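Local coordinates for protein KLLA0B12012p (Kluyveromyces lactis, PDB 6Y3P) that probably binds ATP through its C-terminal ATP-grasp domain of the tubulin-tyrosine ligase family and is a direct partner of the mRNA decapping enzyme Dcp2, at residues T222-R234 with Q387-S399. Numbering follows the deposited sequence.
Sequences TCSGDLQVFVYDR and QHSKFVEVLKLKS
T222 meets F391 at the ring's outer end, CB lying 3.7 Å from CZ. Past the hairpin turn, L227 pairs with L397 through two backbone hydrogen bonds, while L227 CD2 rests on L397 CD1. Q228 then reaches over to E393: NE2 gives OE2 a 2.8 Å bond, in the plane of the amide but from above that of the carboxylate. K396, on the same strand as E393, adds a long salt bridge to that oxygen, its NZ only weakly hydrogen-bonded. V229 N gives to L395 O and V229 O takes from V394 N; a beta bulge here shifts the register by one before F230 pairs with E393. The backbone places F230 CB over one face of the F391 ring, 3.7 Å from the centroid, and chi1 (-62°) turns the F230 ring beside F391 and toward E393 CB. The ring planes are 6° apart, but offset so far that little of one lies over the other. With an alanine in place of F230, the F391 ring and E393's aliphatic stem would probably lose the ring they lie against. On the face of V229 and V231, V231 CG2 touches V394 CG2 at 3.7 Å, and both residues pack on helix 290-313. D233 N closes the ladder with a nearly straight 2.7 Å bond to K390 O. Chemically, then, backbone bonds add the C-terminal strand to strand 228-239 of this ATP-grasp domain's antiparallel sheet; valines and L395 pack one face, while the other mixes buried aromatics with the more exposed polar Q228, E393 and K396.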
# COMPACT_ATOMS: atom_id res chain seq x y z
N THR A 222 -9.47 1.17 4.38
CA THR A 222 -10.65 0.36 4.04
C THR A 222 -11.52 1.10 3.06
O THR A 222 -11.93 2.22 3.32
CB THR A 222 -11.43 -0.11 5.30
OG1 THR A 222 -10.53 -0.70 6.23
CG2 THR A 222 -12.54 -1.10 4.98
N CYS A 223 -11.76 0.47 1.93
CA CYS A 223 -12.71 0.94 0.93
C CYS A 223 -13.97 0.21 1.19
O CYS A 223 -13.93 -1.00 1.35
CB CYS A 223 -12.22 0.65 -0.49
SG CYS A 223 -10.99 1.82 -1.06
N SER A 224 -15.08 0.91 1.20
CA SER A 224 -16.39 0.32 1.41
C SER A 224 -17.38 0.75 0.31
O SER A 224 -17.58 1.95 0.11
CB SER A 224 -16.92 0.68 2.79
OG SER A 224 -18.18 0.07 2.96
N GLY A 225 -17.97 -0.23 -0.38
CA GLY A 225 -18.97 -0.05 -1.43
C GLY A 225 -18.53 0.82 -2.59
O GLY A 225 -17.36 0.78 -2.98
N ASP A 226 -19.47 1.65 -3.13
CA ASP A 226 -19.21 2.57 -4.23
C ASP A 226 -19.59 4.04 -3.90
O ASP A 226 -20.65 4.50 -4.31
CB ASP A 226 -19.86 2.08 -5.54
CG ASP A 226 -19.49 2.84 -6.82
OD1 ASP A 226 -19.03 4.01 -6.72
OD2 ASP A 226 -19.76 2.30 -7.92
N LEU A 227 -18.70 4.82 -3.27
CA LEU A 227 -17.42 4.44 -2.69
C LEU A 227 -17.18 5.31 -1.49
O LEU A 227 -17.32 6.53 -1.56
CB LEU A 227 -16.27 4.65 -3.71
CG LEU A 227 -14.82 4.45 -3.19
CD1 LEU A 227 -14.43 2.97 -3.14
CD2 LEU A 227 -13.83 5.20 -4.05
N GLN A 228 -16.73 4.68 -0.40
CA GLN A 228 -16.28 5.37 0.80
C GLN A 228 -14.90 4.88 1.10
O GLN A 228 -14.62 3.68 0.98
CB GLN A 228 -17.20 5.10 1.97
CG GLN A 228 -18.41 6.01 2.00
CD GLN A 228 -19.35 5.55 3.06
OE1 GLN A 228 -19.92 4.46 2.97
NE2 GLN A 228 -19.46 6.32 4.14
N VAL A 229 -13.99 5.81 1.42
CA VAL A 229 -12.60 5.49 1.73
C VAL A 229 -12.32 5.88 3.16
O VAL A 229 -12.57 7.01 3.56
CB VAL A 229 -11.56 6.07 0.74
CG1 VAL A 229 -10.17 5.49 1.04
CG2 VAL A 229 -11.95 5.80 -0.72
N PHE A 230 -11.85 4.91 3.95
CA PHE A 230 -11.60 5.08 5.36
C PHE A 230 -10.16 4.78 5.69
O PHE A 230 -9.66 3.69 5.38
CB PHE A 230 -12.51 4.17 6.18
CG PHE A 230 -13.98 4.44 6.02
CD1 PHE A 230 -14.62 5.38 6.82
CD2 PHE A 230 -14.74 3.73 5.09
CE1 PHE A 230 -15.98 5.61 6.69
CE2 PHE A 230 -16.10 3.97 4.97
CZ PHE A 230 -16.71 4.91 5.76
N VAL A 231 -9.49 5.74 6.30
CA VAL A 231 -8.11 5.57 6.74
C VAL A 231 -8.14 5.29 8.24
O VAL A 231 -8.82 5.97 9.00
CB VAL A 231 -7.23 6.78 6.36
CG1 VAL A 231 -5.86 6.71 7.01
CG2 VAL A 231 -7.10 6.93 4.85
N TYR A 232 -7.45 4.24 8.65
CA TYR A 232 -7.29 3.84 10.04
C TYR A 232 -6.07 4.62 10.61
O TYR A 232 -4.94 4.43 10.14
CB TYR A 232 -7.10 2.31 10.14
CG TYR A 232 -7.10 1.82 11.56
CD1 TYR A 232 -8.08 2.24 12.47
CD2 TYR A 232 -6.15 0.91 12.01
CE1 TYR A 232 -8.08 1.80 13.79
CE2 TYR A 232 -6.15 0.45 13.33
CZ TYR A 232 -7.12 0.90 14.21
OH TYR A 232 -7.13 0.43 15.50
N ASP A 233 -6.33 5.53 11.56
CA ASP A 233 -5.33 6.43 12.15
C ASP A 233 -4.35 5.78 13.13
O ASP A 233 -3.41 6.46 13.54
CB ASP A 233 -5.98 7.66 12.81
CG ASP A 233 -6.21 8.80 11.82
OD1 ASP A 233 -5.78 8.66 10.64
OD2 ASP A 233 -6.81 9.82 12.22
N ARG A 234 -4.54 4.51 13.49
CA ARG A 234 -3.59 3.81 14.35
C ARG A 234 -2.69 3.06 13.38
O ARG A 234 -3.04 1.97 12.90
CB ARG A 234 -4.32 2.89 15.33
CG ARG A 234 -5.28 3.65 16.28
CD ARG A 234 -5.77 2.77 17.44
NE ARG A 234 -4.65 2.29 18.26
CZ ARG A 234 -4.73 1.29 19.14
NH1 ARG A 234 -5.89 0.67 19.34
NH2 ARG A 234 -3.66 0.92 19.83
N GLN A 387 -17.83 9.33 18.86
CA GLN A 387 -17.00 10.55 18.85
C GLN A 387 -15.50 10.23 19.02
O GLN A 387 -15.14 9.26 19.71
CB GLN A 387 -17.51 11.59 19.88
CG GLN A 387 -17.16 11.38 21.37
CD GLN A 387 -17.57 10.04 21.95
OE1 GLN A 387 -18.75 9.78 22.23
NE2 GLN A 387 -16.59 9.18 22.17
N HIS A 388 -14.63 11.03 18.35
CA HIS A 388 -13.16 10.93 18.32
C HIS A 388 -12.70 9.59 17.68
O HIS A 388 -11.81 8.89 18.18
CB HIS A 388 -12.53 11.20 19.71
CG HIS A 388 -12.92 12.53 20.27
ND1 HIS A 388 -13.95 12.66 21.19
CD2 HIS A 388 -12.44 13.77 19.99
CE1 HIS A 388 -14.04 13.95 21.45
NE2 HIS A 388 -13.15 14.66 20.76
N SER A 389 -13.34 9.26 16.53
CA SER A 389 -13.07 8.04 15.77
C SER A 389 -11.68 8.02 15.15
O SER A 389 -11.22 9.03 14.63
CB SER A 389 -14.11 7.87 14.68
OG SER A 389 -13.94 6.64 14.00
N LYS A 390 -11.04 6.86 15.17
CA LYS A 390 -9.74 6.68 14.52
C LYS A 390 -9.91 6.07 13.11
O LYS A 390 -8.92 5.85 12.42
CB LYS A 390 -8.77 5.90 15.41
CG LYS A 390 -8.60 6.57 16.78
CD LYS A 390 -7.16 6.80 17.15
CE LYS A 390 -7.07 7.39 18.53
NZ LYS A 390 -7.26 8.87 18.50
N PHE A 391 -11.18 5.84 12.69
CA PHE A 391 -11.57 5.33 11.37
C PHE A 391 -12.17 6.52 10.63
O PHE A 391 -13.35 6.82 10.78
CB PHE A 391 -12.59 4.20 11.52
CG PHE A 391 -12.67 3.22 10.37
CD1 PHE A 391 -11.58 2.40 10.06
CD2 PHE A 391 -13.86 3.03 9.68
CE1 PHE A 391 -11.67 1.44 9.05
CE2 PHE A 391 -13.96 2.05 8.68
CZ PHE A 391 -12.86 1.28 8.36
N VAL A 392 -11.33 7.24 9.90
CA VAL A 392 -11.70 8.50 9.27
C VAL A 392 -12.07 8.38 7.79
O VAL A 392 -11.28 7.89 6.98
CB VAL A 392 -10.54 9.50 9.51
CG1 VAL A 392 -10.87 10.90 8.98
CG2 VAL A 392 -10.16 9.55 10.99
N GLU A 393 -13.25 8.90 7.43
CA GLU A 393 -13.71 8.94 6.04
C GLU A 393 -12.99 10.08 5.32
O GLU A 393 -13.22 11.24 5.65
CB GLU A 393 -15.21 9.12 5.96
CG GLU A 393 -15.74 8.73 4.60
CD GLU A 393 -17.12 9.29 4.36
OE1 GLU A 393 -17.22 10.41 3.81
OE2 GLU A 393 -18.10 8.65 4.80
N VAL A 394 -12.11 9.72 4.35
CA VAL A 394 -11.26 10.68 3.63
C VAL A 394 -11.76 10.97 2.21
O VAL A 394 -11.33 11.94 1.59
CB VAL A 394 -9.76 10.24 3.64
CG1 VAL A 394 -9.25 10.11 5.06
CG2 VAL A 394 -9.54 8.93 2.87
N LEU A 395 -12.66 10.12 1.71
CA LEU A 395 -13.27 10.30 0.39
C LEU A 395 -14.59 9.61 0.37
O LEU A 395 -14.71 8.51 0.91
CB LEU A 395 -12.39 9.76 -0.75
CG LEU A 395 -12.88 10.05 -2.19
CD1 LEU A 395 -12.71 11.54 -2.56
CD2 LEU A 395 -12.19 9.14 -3.20
N LYS A 396 -15.57 10.24 -0.28
CA LYS A 396 -16.89 9.68 -0.52
C LYS A 396 -17.31 10.04 -1.93
O LYS A 396 -17.37 11.23 -2.26
CB LYS A 396 -17.91 10.17 0.50
CG LYS A 396 -19.21 9.36 0.52
CD LYS A 396 -20.47 10.24 0.74
CE LYS A 396 -20.66 10.78 2.14
NZ LYS A 396 -20.95 9.72 3.14
N LEU A 397 -17.57 9.03 -2.76
CA LEU A 397 -18.09 9.24 -4.12
C LEU A 397 -19.51 8.70 -4.19
O LEU A 397 -19.78 7.61 -3.68
CB LEU A 397 -17.22 8.54 -5.18
CG LEU A 397 -15.76 8.97 -5.30
CD1 LEU A 397 -15.02 8.04 -6.23
CD2 LEU A 397 -15.62 10.41 -5.80
N LYS A 398 -20.41 9.46 -4.85
CA LYS A 398 -21.80 9.05 -5.05
C LYS A 398 -21.92 8.39 -6.42
O LYS A 398 -22.06 9.10 -7.42
CB LYS A 398 -22.78 10.24 -4.93
CG LYS A 398 -23.13 10.60 -3.50
CD LYS A 398 -23.35 12.10 -3.32
CE LYS A 398 -23.21 12.55 -1.88
NZ LYS A 398 -21.79 12.57 -1.43
N SER A 399 -21.83 7.03 -6.47
CA SER A 399 -21.96 6.25 -7.72
C SER A 399 -22.19 4.76 -7.47
O SER A 399 -22.22 3.96 -8.41
CB SER A 399 -20.75 6.47 -8.63
OG SER A 399 -21.18 6.84 -9.93